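Local coordinates for protein probable L,D-transpeptidase 3 (Mycobacterium tuberculosis, PDB 6D4K) that probably acts as an L,D-transpeptidase in cell-wall biogenesis, perhaps anchoring proteins to peptidoglycan, and covalently binds a faropenem-derived acetyl group through a cysteine, at residues Ala27-Leu32 with Val46-Ala51; Gly172-Leu177 with Arg209-Gly214; Glu137-Pro142 with Arg241-Trp246; Ser98-Ser103 with Phe111-Ala116. One frame throughout, in Å; residues are numbered along the deposited sequence.

Interaction 1: Ala27-Leu32 with Val46-Ala51; sequences AVASVL and VVTFSA
Val46 and Leu32 pair at one end of this antiparallel ladder, joined by two backbone bonds of 2.8 Å each, Leu32 N to Val46 O and Val46 N to Leu32 O. Their side chains leave the same face of the sheet and meet at the root, CB of Leu32 lying 4.0 Å from CB of Val46. The carbonyl oxygen of Val46 is also approached by a CA-H...O contact from Val31 CA. On the opposite face Val28 and Val47 cross at about a right angle; CG1 of Val47, held anti to its own backbone N (chi1 -179°), touches both methyls of Val28 and also lies over one face of the Phe49 ring. Val28, Val47 and Phe49 also pack on Val66. The pairing joins the edge strand 28-32 of the Ig-like domain to its neighbour 45-49, which pairs in turn with strand 85-90, and it is interrupted by a classic beta bulge: Ala29 and Ser30 both face Thr48. The carbonyl oxygen of Thr48 therefore receives two donors, Ala29 N at 2.7 Å with a bent N-H...O angle of 138° and Ser30 N at 3.3 Å. Thr48 N answers to Ser30 O at 2.9 Å, and the hydroxyl OG of Ser30 rests 3.6 Å from Thr48 CB. Past the bulge, Ser50 N binds Ala27 O at 2.9 Å, and a water donating to that same oxygen accepts from Ala51 N.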
loop_
_atom_site.group_PDB
_atom_site.type_symbol
_atom_site.label_atom_id
_atom_site.label_comp_id
_atom_site.label_asym_id
_atom_site.label_seq_id
_atom_site.Cartn_x
_atom_site.Cartn_y
_atom_site.Cartn_z
ATOM N N ALA A 27 16.608 1.714 -23.735
ATOM C CA ALA A 27 16.459 3.140 -23.466
ATOM C C ALA A 27 15.373 3.378 -22.425
ATOM O O ALA A 27 14.246 2.891 -22.560
ATOM C CB ALA A 27 16.095 3.871 -24.759
ATOM N N VAL A 28 15.708 4.151 -21.398
ATOM C CA VAL A 28 14.795 4.451 -20.300
ATOM C C VAL A 28 14.067 5.760 -20.583
ATOM O O VAL A 28 14.693 6.816 -20.749
ATOM C CB VAL A 28 15.554 4.532 -18.972
ATOM C CG1 VAL A 28 14.633 5.045 -17.869
ATOM C CG2 VAL A 28 16.116 3.178 -18.612
ATOM N N ALA A 29 12.737 5.697 -20.612
ATOM C CA ALA A 29 11.959 6.910 -20.814
ATOM C C ALA A 29 11.908 7.729 -19.534
ATOM O O ALA A 29 12.099 8.954 -19.562
ATOM C CB ALA A 29 10.549 6.549 -21.286
ATOM N N SER A 30 11.673 7.071 -18.401
ATOM C CA SER A 30 11.413 7.802 -17.171
ATOM C C SER A 30 11.574 6.872 -15.977
ATOM O O SER A 30 11.547 5.648 -16.114
ATOM C CB SER A 30 10.004 8.398 -17.182
ATOM O OG SER A 30 9.044 7.368 -17.300
ATOM N N VAL A 31 11.705 7.487 -14.800
ATOM C CA VAL A 31 11.897 6.783 -13.546
ATOM C C VAL A 31 11.001 7.415 -12.496
ATOM O O VAL A 31 10.857 8.644 -12.456
ATOM C CB VAL A 31 13.368 6.891 -13.103
ATOM C CG1 VAL A 31 13.527 6.540 -11.639
ATOM C CG2 VAL A 31 14.216 6.010 -13.984
ATOM N N LEU A 32 10.410 6.577 -11.641
ATOM C CA LEU A 32 9.763 7.048 -10.417
ATOM C C LEU A 32 10.585 6.517 -9.253
ATOM O O LEU A 32 11.111 5.407 -9.335
ATOM C CB LEU A 32 8.351 6.495 -10.274
ATOM C CG LEU A 32 7.330 6.864 -11.344
ATOM C CD1 LEU A 32 6.020 6.177 -11.015
ATOM C CD2 LEU A 32 7.163 8.373 -11.434
ATOM N N VAL A 46 10.715 2.700 -10.080
ATOM C CA VAL A 46 9.940 2.196 -11.213
ATOM C C VAL A 46 10.554 2.744 -12.497
ATOM O O VAL A 46 10.612 3.965 -12.696
ATOM C CB VAL A 46 8.452 2.563 -11.100
ATOM C CG1 VAL A 46 7.641 1.868 -12.205
ATOM C CG2 VAL A 46 7.921 2.196 -9.718
ATOM N N VAL A 47 11.004 1.844 -13.363
ATOM C CA VAL A 47 11.743 2.198 -14.562
ATOM C C VAL A 47 10.849 1.898 -15.766
ATOM O O VAL A 47 10.437 0.752 -15.970
ATOM C CB VAL A 47 13.067 1.419 -14.653
ATOM C CG1 VAL A 47 13.812 1.841 -15.914
ATOM C CG2 VAL A 47 13.931 1.625 -13.380
ATOM N N THR A 48 10.540 2.926 -16.556
ATOM C CA THR A 48 9.701 2.786 -17.744
ATOM C C THR A 48 10.589 2.892 -18.973
ATOM O O THR A 48 11.321 3.877 -19.133
ATOM C CB THR A 48 8.620 3.867 -17.774
ATOM O OG1 THR A 48 7.754 3.687 -16.648
ATOM C CG2 THR A 48 7.806 3.772 -19.077
ATOM N N PHE A 49 10.523 1.879 -19.826
ATOM C CA PHE A 49 11.339 1.820 -21.030
ATOM C C PHE A 49 10.641 2.478 -22.217
ATOM O O PHE A 49 9.413 2.511 -22.300
ATOM C CB PHE A 49 11.694 0.374 -21.376
ATOM C CG PHE A 49 12.593 -0.275 -20.369
ATOM C CD1 PHE A 49 13.962 -0.074 -20.438
ATOM C CD2 PHE A 49 12.076 -1.073 -19.366
ATOM C CE1 PHE A 49 14.823 -0.678 -19.521
ATOM C CE2 PHE A 49 12.926 -1.675 -18.417
ATOM C CZ PHE A 49 14.298 -1.481 -18.511
ATOM N N SER A 50 11.439 3.000 -23.150
ATOM C CA SER A 50 10.851 3.657 -24.317
ATOM C C SER A 50 10.119 2.670 -25.213
ATOM O O SER A 50 9.181 3.062 -25.909
ATOM C CB SER A 50 11.915 4.440 -25.094
ATOM O OG SER A 50 12.337 5.562 -24.347
ATOM N N ALA A 51 10.510 1.398 -25.206
ATOM C CA ALA A 51 9.828 0.384 -25.998
ATOM C C ALA A 51 9.748 -0.927 -25.223
ATOM O O ALA A 51 10.604 -1.200 -24.377
ATOM C CB ALA A 51 10.534 0.128 -27.336
HETATM O O HOH W 1 13.415 1.019 -24.569
#

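Interaction 2: Gly172-Leu177 with Arg209-Gly214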
loop_
_atom_site.group_PDB
_atom_site.type_symbol
_atom_site.label_atom_id
_atom_site.label_comp_id
_atom_site.label_asym_id
_atom_site.label_seq_id
_atom_site.Cartn_x
_atom_site.Cartn_y
_atom_site.Cartn_z
ATOM N N GLY A 172 1.540 -10.735 3.678
ATOM C CA GLY A 172 2.656 -10.245 2.894
ATOM C C GLY A 172 3.010 -8.814 3.234
ATOM O O GLY A 172 2.453 -8.202 4.149
ATOM N N SER A 173 3.971 -8.298 2.467
ATOM C CA SER A 173 4.464 -6.932 2.595
ATOM C C SER A 173 4.016 -6.154 1.366
ATOM O O SER A 173 4.320 -6.545 0.235
ATOM C CB SER A 173 5.991 -6.927 2.703
ATOM O OG SER A 173 6.488 -5.636 3.019
ATOM N N TYR A 174 3.288 -5.069 1.589
ATOM C CA TYR A 174 2.691 -4.264 0.531
ATOM C C TYR A 174 3.138 -2.818 0.665
ATOM O O TYR A 174 3.712 -2.416 1.678
ATOM C CB TYR A 174 1.163 -4.333 0.617
ATOM C CG TYR A 174 0.617 -5.735 0.587
ATOM C CD1 TYR A 174 0.498 -6.426 -0.611
ATOM C CD2 TYR A 174 0.227 -6.379 1.756
ATOM C CE1 TYR A 174 0.002 -7.716 -0.644
ATOM C CE2 TYR A 174 -0.272 -7.667 1.731
ATOM C CZ TYR A 174 -0.384 -8.331 0.529
ATOM O OH TYR A 174 -0.880 -9.614 0.497
ATOM N N THR A 175 2.865 -2.024 -0.368
ATOM C CA THR A 175 3.087 -0.593 -0.281
ATOM C C THR A 175 1.844 0.120 -0.784
ATOM O O THR A 175 1.087 -0.407 -1.607
ATOM C CB THR A 175 4.328 -0.121 -1.065
ATOM O OG1 THR A 175 4.091 -0.257 -2.469
ATOM C CG2 THR A 175 5.585 -0.919 -0.665
ATOM N N VAL A 176 1.632 1.329 -0.281
ATOM C CA VAL A 176 0.506 2.132 -0.750
ATOM C C VAL A 176 0.741 2.544 -2.198
ATOM O O VAL A 176 1.722 3.228 -2.516
ATOM C CB VAL A 176 0.292 3.357 0.143
ATOM C CG1 VAL A 176 -0.793 4.273 -0.454
ATOM C CG2 VAL A 176 -0.068 2.929 1.553
ATOM N N LEU A 177 -0.161 2.122 -3.085
ATOM C CA LEU A 177 -0.084 2.436 -4.508
ATOM C C LEU A 177 -0.843 3.700 -4.878
ATOM O O LEU A 177 -0.456 4.384 -5.828
ATOM C CB LEU A 177 -0.644 1.285 -5.344
ATOM C CG LEU A 177 0.046 -0.065 -5.159
ATOM C CD1 LEU A 177 -0.645 -1.149 -5.969
ATOM C CD2 LEU A 177 1.525 0.011 -5.523
ATOM N N ARG A 209 -5.138 2.109 -1.697
ATOM C CA ARG A 209 -4.927 0.902 -2.491
ATOM C C ARG A 209 -3.544 0.330 -2.193
ATOM O O ARG A 209 -2.545 1.059 -2.198
ATOM C CB ARG A 209 -5.015 1.228 -3.978
ATOM C CG ARG A 209 -4.795 0.011 -4.855
ATOM C CD ARG A 209 -4.521 0.396 -6.302
ATOM N NE ARG A 209 -5.676 1.021 -6.928
ATOM C CZ ARG A 209 -6.541 0.380 -7.708
ATOM N NH1 ARG A 209 -6.385 -0.914 -7.959
ATOM N NH2 ARG A 209 -7.564 1.034 -8.239
ATOM N N ILE A 210 -3.474 -0.976 -1.940
ATOM C CA ILE A 210 -2.207 -1.625 -1.619
ATOM C C ILE A 210 -1.833 -2.752 -2.574
ATOM O O ILE A 210 -0.715 -3.275 -2.478
ATOM C CB ILE A 210 -2.123 -2.097 -0.148
ATOM C CG1 ILE A 210 -3.193 -3.148 0.155
ATOM C CG2 ILE A 210 -2.237 -0.920 0.802
ATOM C CD1 ILE A 210 -3.100 -3.727 1.559
ATOM N N THR A 211 -2.712 -3.156 -3.489
ATOM C CA THR A 211 -2.309 -4.069 -4.549
ATOM C C THR A 211 -2.946 -3.637 -5.858
ATOM O O THR A 211 -4.000 -2.998 -5.874
ATOM C CB THR A 211 -2.684 -5.540 -4.285
ATOM O OG1 THR A 211 -4.097 -5.725 -4.445
ATOM C CG2 THR A 211 -2.234 -6.015 -2.893
ATOM N N SER A 212 -2.285 -3.996 -6.962
ATOM C CA SER A 212 -2.823 -3.672 -8.278
ATOM C C SER A 212 -4.142 -4.391 -8.542
ATOM O O SER A 212 -4.985 -3.877 -9.285
ATOM C CB SER A 212 -1.800 -4.004 -9.365
ATOM O OG SER A 212 -1.183 -5.258 -9.127
ATOM N N ARG A 213 -4.348 -5.563 -7.937
ATOM C CA ARG A 213 -5.574 -6.325 -8.159
ATOM C C ARG A 213 -6.782 -5.783 -7.404
ATOM O O ARG A 213 -7.901 -6.236 -7.668
ATOM C CB ARG A 213 -5.351 -7.813 -7.871
ATOM C CG ARG A 213 -4.127 -8.352 -8.583
ATOM C CD ARG A 213 -3.467 -9.528 -7.869
ATOM N NE ARG A 213 -2.856 -9.227 -6.570
ATOM C CZ ARG A 213 -1.923 -8.313 -6.320
ATOM N NH1 ARG A 213 -1.460 -7.500 -7.268
ATOM N NH2 ARG A 213 -1.447 -8.214 -5.083
ATOM N N GLY A 214 -6.599 -4.839 -6.484
ATOM C CA GLY A 214 -7.743 -4.173 -5.891
ATOM C C GLY A 214 -7.926 -4.364 -4.398
ATOM O O GLY A 214 -9.048 -4.278 -3.891
HETATM O O HOH W 2 1.848 -3.436 -2.800
#
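Leu177 and Arg209 share the one direct hydrogen bond between these segments, from Leu177 N to Arg209 O at 2.8 Å with an N-H...O angle of 162°. Two CA-H...O contacts follow beside it, Val176 CA to Arg209 O and Ile210 CA to Thr175 O, both 3.5 Å. A water then bridges the backbones: it accepts from Thr175 N and donates to Ile210 O, the latter at 2.6 Å, while lying in the plane of the Tyr174 ring at its edge.

Van der Waals contacts make up the rest. Tyr174 and Thr211 run side by side, with CG2 of Thr211 3.6 Å from ring atom CD1 of Tyr174; CB of Tyr174 meets CB of Ile210. Leu177 reaches over the start of the type I turn Thr211-Gly214. With CG beside its backbone N (chi1 -59°) and the chain then extended, its CD1 comes 3.4 Å from Ser212 N, and its CB lies along the aliphatic part of Arg209 at CD.

The polar ends are held elsewhere: Tyr174 OH binds Pro170 O, and Thr211 OG1 accepts from Leu215 N. Ile210, which also packs on Val257, has its side chain about 8 Å from that of Cys236, the residue acylated by faropenem. One backbone hydrogen bond and one bridging water thus tie the chain leaving strand 207-209 to Leu177 and Thr175, while side-chain carbons seat the turn against strand 172-180 in the catalytic domain.

Interaction 3: Glu137-Pro142 with Arg241-Trp246; sequences EGPPPP and REDAEW
The helix 241-250 of the L,D-transpeptidase catalytic domain carries Trp246, whose indole lies flat beneath the proline-rich loop that follows strand 135-136. With CG anti to the backbone N (chi1 -170°), the ring system is swung out from the helix, and Gly138 and Pro139 settle on one of its faces. Gly138 CA sits 3.6 Å from the centroid of the six-membered ring, only 7° off the normal, a CH-pi contact in which the bare glycine backbone serves as the packing surface. Pro139 CD makes a second one over the five-membered ring, 3.9 Å from its centroid, and Pro139 CB adds an apolar touch on Trp246 CD1. Glu137 continues the row: its carbonyl O lies 3.1 Å from Trp246 CH2, and in one of its two conformers the extended side chain crosses the indole at about a right angle. Met158 of strand 157-159 also packs on both Pro139 and Trp246, tying loop and helix to the sheet. One turn of helix before Trp246, the carboxylate of Asp243 comes up against the proline ring, its OD1 lying 3.4 Å from Pro139 CG.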
loop_
_atom_site.group_PDB
_atom_site.type_symbol
_atom_site.label_atom_id
_atom_site.label_comp_id
_atom_site.label_asym_id
_atom_site.label_seq_id
_atom_site.Cartn_x
_atom_site.Cartn_y
_atom_site.Cartn_z
ATOM N N GLU A 137 0.398 5.681 16.929
ATOM C CA GLU A 137 -0.461 6.842 17.097
ATOM C C GLU A 137 -1.740 6.658 16.292
ATOM O O GLU A 137 -1.750 6.014 15.243
ATOM C CB GLU A 137 0.257 8.124 16.657
ATOM C CG GLU A 137 -0.495 9.390 16.998
ATOM C CD GLU A 137 0.102 10.619 16.351
ATOM O OE1 GLU A 137 1.122 10.490 15.642
ATOM O OE2 GLU A 137 -0.456 11.716 16.549
ATOM N N GLY A 138 -2.824 7.243 16.799
ATOM C CA GLY A 138 -4.102 7.231 16.123
ATOM C C GLY A 138 -4.867 8.513 16.391
ATOM O O GLY A 138 -4.357 9.436 17.032
ATOM N N PRO A 139 -6.106 8.596 15.914
ATOM C CA PRO A 139 -6.899 9.819 16.110
ATOM C C PRO A 139 -7.380 9.937 17.545
ATOM O O PRO A 139 -7.396 8.948 18.290
ATOM C CB PRO A 139 -8.086 9.621 15.157
ATOM C CG PRO A 139 -8.231 8.135 15.055
ATOM C CD PRO A 139 -6.839 7.575 15.144
ATOM N N PRO A 140 -7.767 11.143 17.971
ATOM C CA PRO A 140 -8.439 11.271 19.261
ATOM C C PRO A 140 -9.750 10.520 19.261
ATOM O O PRO A 140 -10.389 10.351 18.200
ATOM C CB PRO A 140 -8.662 12.787 19.383
ATOM C CG PRO A 140 -7.579 13.392 18.549
ATOM C CD PRO A 140 -7.407 12.446 17.391
ATOM N N PRO A 141 -10.201 10.049 20.418
ATOM C CA PRO A 141 -11.407 9.209 20.469
ATOM C C PRO A 141 -12.671 10.050 20.462
ATOM O O PRO A 141 -12.690 11.170 20.995
ATOM C CB PRO A 141 -11.255 8.466 21.803
ATOM C CG PRO A 141 -10.464 9.402 22.654
ATOM C CD PRO A 141 -9.530 10.142 21.728
ATOM N N PRO A 142 -13.751 9.543 19.861
ATOM C CA PRO A 142 -15.033 10.262 19.883
ATOM C C PRO A 142 -15.843 9.994 21.143
ATOM O O PRO A 142 -15.936 8.865 21.632
ATOM C CB PRO A 142 -15.770 9.686 18.665
ATOM C CG PRO A 142 -15.157 8.352 18.432
ATOM C CD PRO A 142 -13.734 8.444 18.881
ATOM N N ARG A 241 -14.887 4.780 9.737
ATOM C CA ARG A 241 -14.659 5.990 8.948
ATOM C C ARG A 241 -13.619 6.890 9.603
ATOM O O ARG A 241 -12.737 7.430 8.925
ATOM C CB ARG A 241 -15.964 6.758 8.725
ATOM C CG ARG A 241 -15.815 7.878 7.701
ATOM C CD ARG A 241 -16.949 8.895 7.758
ATOM N NE ARG A 241 -16.969 9.730 6.557
ATOM C CZ ARG A 241 -16.260 10.846 6.399
ATOM N NH1 ARG A 241 -15.460 11.275 7.366
ATOM N NH2 ARG A 241 -16.347 11.530 5.265
ATOM N N GLU A 242 -13.694 7.043 10.926
ATOM C CA GLU A 242 -12.786 7.942 11.631
ATOM C C GLU A 242 -11.354 7.411 11.625
ATOM O O GLU A 242 -10.404 8.178 11.426
ATOM C CB GLU A 242 -13.275 8.169 13.060
ATOM C CG GLU A 242 -14.606 8.919 13.156
ATOM C CD GLU A 242 -15.824 8.031 12.897
ATOM O OE1 GLU A 242 -15.685 6.791 12.965
ATOM O OE2 GLU A 242 -16.918 8.577 12.630
ATOM N N ASP A 243 -11.176 6.102 11.836
ATOM C CA ASP A 243 -9.831 5.532 11.789
ATOM C C ASP A 243 -9.274 5.561 10.371
ATOM O O ASP A 243 -8.092 5.874 10.173
ATOM C CB ASP A 243 -9.824 4.109 12.356
ATOM C CG ASP A 243 -9.886 4.080 13.878
ATOM O OD1 ASP A 243 -9.595 5.116 14.512
ATOM O OD2 ASP A 243 -10.218 3.015 14.444
ATOM N N ALA A 244 -10.117 5.256 9.372
ATOM C CA ALA A 244 -9.690 5.323 7.973
ATOM C C ALA A 244 -9.295 6.740 7.571
ATOM O O ALA A 244 -8.313 6.932 6.845
ATOM C CB ALA A 244 -10.801 4.796 7.060
ATOM N N GLU A 245 -10.065 7.743 8.003
ATOM C CA GLU A 245 -9.756 9.122 7.640
ATOM C C GLU A 245 -8.390 9.535 8.167
ATOM O O GLU A 245 -7.586 10.132 7.441
ATOM C CB GLU A 245 -10.841 10.061 8.168
ATOM C CG GLU A 245 -10.499 11.532 8.036
ATOM C CD GLU A 245 -11.519 12.426 8.703
ATOM O OE1 GLU A 245 -11.653 13.587 8.272
ATOM O OE2 GLU A 245 -12.186 11.970 9.658
ATOM N N TRP A 246 -8.109 9.199 9.428
ATOM C CA TRP A 246 -6.843 9.559 10.054
ATOM C C TRP A 246 -5.676 8.856 9.371
ATOM O O TRP A 246 -4.671 9.490 9.032
ATOM C CB TRP A 246 -6.907 9.204 11.541
ATOM C CG TRP A 246 -5.775 9.726 12.320
ATOM C CD1 TRP A 246 -5.709 10.924 12.972
ATOM C CD2 TRP A 246 -4.523 9.083 12.530
ATOM N NE1 TRP A 246 -4.496 11.057 13.585
ATOM C CE2 TRP A 246 -3.742 9.944 13.324
ATOM C CE3 TRP A 246 -3.985 7.855 12.132
ATOM C CZ2 TRP A 246 -2.446 9.622 13.720
ATOM C CZ3 TRP A 246 -2.698 7.539 12.523
ATOM C CH2 TRP A 246 -1.945 8.418 13.308
#

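Interaction 4: Ser98-Ser103 with Phe111-Ala116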
loop_
_atom_site.group_PDB
_atom_site.type_symbol
_atom_site.label_atom_id
_atom_site.label_comp_id
_atom_site.label_asym_id
_atom_site.label_seq_id
_atom_site.Cartn_x
_atom_site.Cartn_y
_atom_site.Cartn_z
ATOM N N SER A 98 14.348 12.045 4.743
ATOM C CA SER A 98 15.680 12.060 4.156
ATOM C C SER A 98 15.622 12.409 2.676
ATOM O O SER A 98 14.572 12.345 2.037
ATOM C CB SER A 98 16.347 10.688 4.280
ATOM O OG SER A 98 16.518 10.334 5.640
ATOM N N THR A 99 16.785 12.744 2.133
ATOM C CA THR A 99 16.993 12.822 0.694
ATOM C C THR A 99 17.743 11.566 0.273
ATOM O O THR A 99 18.830 11.292 0.788
ATOM C CB THR A 99 17.792 14.074 0.330
ATOM O OG1 THR A 99 17.049 15.238 0.706
ATOM C CG2 THR A 99 18.071 14.123 -1.165
ATOM N N VAL A 100 17.152 10.786 -0.621
ATOM C CA VAL A 100 17.771 9.582 -1.156
ATOM C C VAL A 100 18.333 9.929 -2.523
ATOM O O VAL A 100 17.611 10.422 -3.391
ATOM C CB VAL A 100 16.759 8.426 -1.262
ATOM C CG1 VAL A 100 17.422 7.208 -1.896
ATOM C CG2 VAL A 100 16.190 8.071 0.112
ATOM N N GLU A 101 19.634 9.723 -2.706
ATOM C CA GLU A 101 20.226 9.866 -4.026
ATOM C C GLU A 101 20.011 8.586 -4.812
ATOM O O GLU A 101 20.118 7.481 -4.275
ATOM C CB GLU A 101 21.715 10.177 -3.930
ATOM C CG GLU A 101 22.012 11.423 -3.129
ATOM C CD GLU A 101 23.468 11.819 -3.211
ATOM O OE1 GLU A 101 23.971 11.974 -4.344
ATOM O OE2 GLU A 101 24.110 11.966 -2.149
ATOM N N LEU A 102 19.720 8.735 -6.094
ATOM C CA LEU A 102 19.340 7.601 -6.912
ATOM C C LEU A 102 20.074 7.680 -8.242
ATOM O O LEU A 102 20.048 8.719 -8.910
ATOM C CB LEU A 102 17.823 7.625 -7.114
ATOM C CG LEU A 102 17.159 6.454 -7.797
ATOM C CD1 LEU A 102 17.410 5.167 -7.029
ATOM C CD2 LEU A 102 15.685 6.728 -7.862
ATOM N N SER A 103 20.741 6.594 -8.618
ATOM C CA SER A 103 21.252 6.428 -9.973
ATOM C C SER A 103 20.587 5.204 -10.580
ATOM O O SER A 103 20.483 4.157 -9.931
ATOM C CB SER A 103 22.779 6.289 -9.991
ATOM O OG SER A 103 23.402 7.519 -9.651
ATOM N N PHE A 111 15.277 11.892 -4.537
ATOM C CA PHE A 111 13.918 12.061 -4.070
ATOM C C PHE A 111 13.974 12.224 -2.566
ATOM O O PHE A 111 15.028 12.079 -1.957
ATOM C CB PHE A 111 12.997 10.932 -4.544
ATOM C CG PHE A 111 13.354 9.572 -4.003
ATOM C CD1 PHE A 111 12.824 9.137 -2.791
ATOM C CD2 PHE A 111 14.187 8.717 -4.718
ATOM C CE1 PHE A 111 13.109 7.868 -2.301
ATOM C CE2 PHE A 111 14.491 7.447 -4.230
ATOM C CZ PHE A 111 13.944 7.018 -3.016
ATOM N N LYS A 112 12.842 12.539 -1.970
ATOM C CA LYS A 112 12.742 12.773 -0.543
ATOM C C LYS A 112 11.729 11.820 0.054
ATOM O O LYS A 112 10.729 11.474 -0.578
ATOM C CB LYS A 112 12.320 14.217 -0.246
ATOM C CG LYS A 112 13.347 15.205 -0.796
ATOM C CD LYS A 112 13.654 16.338 0.171
ATOM C CE LYS A 112 13.904 17.641 -0.562
ATOM N NZ LYS A 112 14.860 17.481 -1.693
ATOM N N THR A 113 11.983 11.418 1.291
ATOM C CA THR A 113 11.027 10.623 2.036
ATOM C C THR A 113 10.397 11.474 3.132
ATOM O O THR A 113 11.070 12.319 3.739
ATOM C CB THR A 113 11.690 9.395 2.656
ATOM O OG1 THR A 113 12.831 9.803 3.417
ATOM C CG2 THR A 113 12.132 8.424 1.561
ATOM N N GLY A 114 9.107 11.252 3.376
ATOM C CA GLY A 114 8.442 11.848 4.512
ATOM C C GLY A 114 8.606 10.979 5.745
ATOM O O GLY A 114 9.584 10.221 5.872
ATOM N N PRO A 115 7.650 11.054 6.670
ATOM C CA PRO A 115 7.698 10.179 7.848
ATOM C C PRO A 115 7.458 8.728 7.453
ATOM O O PRO A 115 6.828 8.425 6.433
ATOM C CB PRO A 115 6.555 10.706 8.724
ATOM C CG PRO A 115 5.592 11.312 7.741
ATOM C CD PRO A 115 6.433 11.890 6.638
ATOM N N ALA A 116 7.947 7.818 8.297
ATOM C CA ALA A 116 7.670 6.395 8.108
ATOM C C ALA A 116 6.299 6.113 8.694
ATOM O O ALA A 116 6.135 6.022 9.905
ATOM C CB ALA A 116 8.748 5.540 8.766
#
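Val100 and Phe111 form an antiparallel hydrogen-bonded pair, with Val100 N reaching Phe111 O at 2.8 Å and Phe111 N reaching Val100 O at 3.0 Å. The ladder continues to Thr113 N, which donates to Ser98 O at 2.8 Å. Thr113 OG1, set between its backbone N and carbonyl carbon (chi1 53°), accepts from Ser98 N at 3.0 Å and is also hydrogen-bonded to Pro95 O. That hydroxyl ties strand 107-113 to the chain just before strand 99-104. In the non-hydrogen-bonded pair between, CA-H...O contacts run from Lys112 CA to Ser98 O and from Thr99 CA to Phe111 O.

The apolar contacts gather round the Phe111 ring. Val100 lies alongside it, pointing the same way, and places CB over one face, 3.8 Å from the centroid and 20° off the normal. Leu102 CD2 approaches instead at the edge, 3.9 Å from CE2, and Trp94 adds an edge-to-face ring contact from outside the segments. On the other face of the sheet Lys112 bends along Thr99, bringing CD 3.6 Å from Thr99 OG1.

Strand 107-113 also bonds to Gln37 and Val39, and strand 99-104 to strand 68-71. The arrangement is that of a beta hairpin at the centre of a four-stranded mixed sheet, with a buried apolar side (Val100, Phe111) and an exposed polar one (Thr99, Lys112), consistent with the Ig-like N-terminal part.

Interactions 1 and 4 come first along the chain and belong to two different sheets of the N-terminal Ig-like part, their centres about 20 Å apart and nearest atoms about 4 Å. Interactions 2 and 3 both lie in the catalytic domain, centres about 22 Å apart; interaction 2 is nested in the long loop of sequence that interaction 3 closes. Residues 111-116 of interaction 4 lead towards strand 117-122, the first of the catalytic sheet, so this contact stands next to the passage between the two parts. Interactions 1 and 3, about 39 Å between centres, lie on opposite sides of the chain's centre, whereas interaction 2 is near its middle, with the Ile210 side chain about 8 Å from that of Cys236.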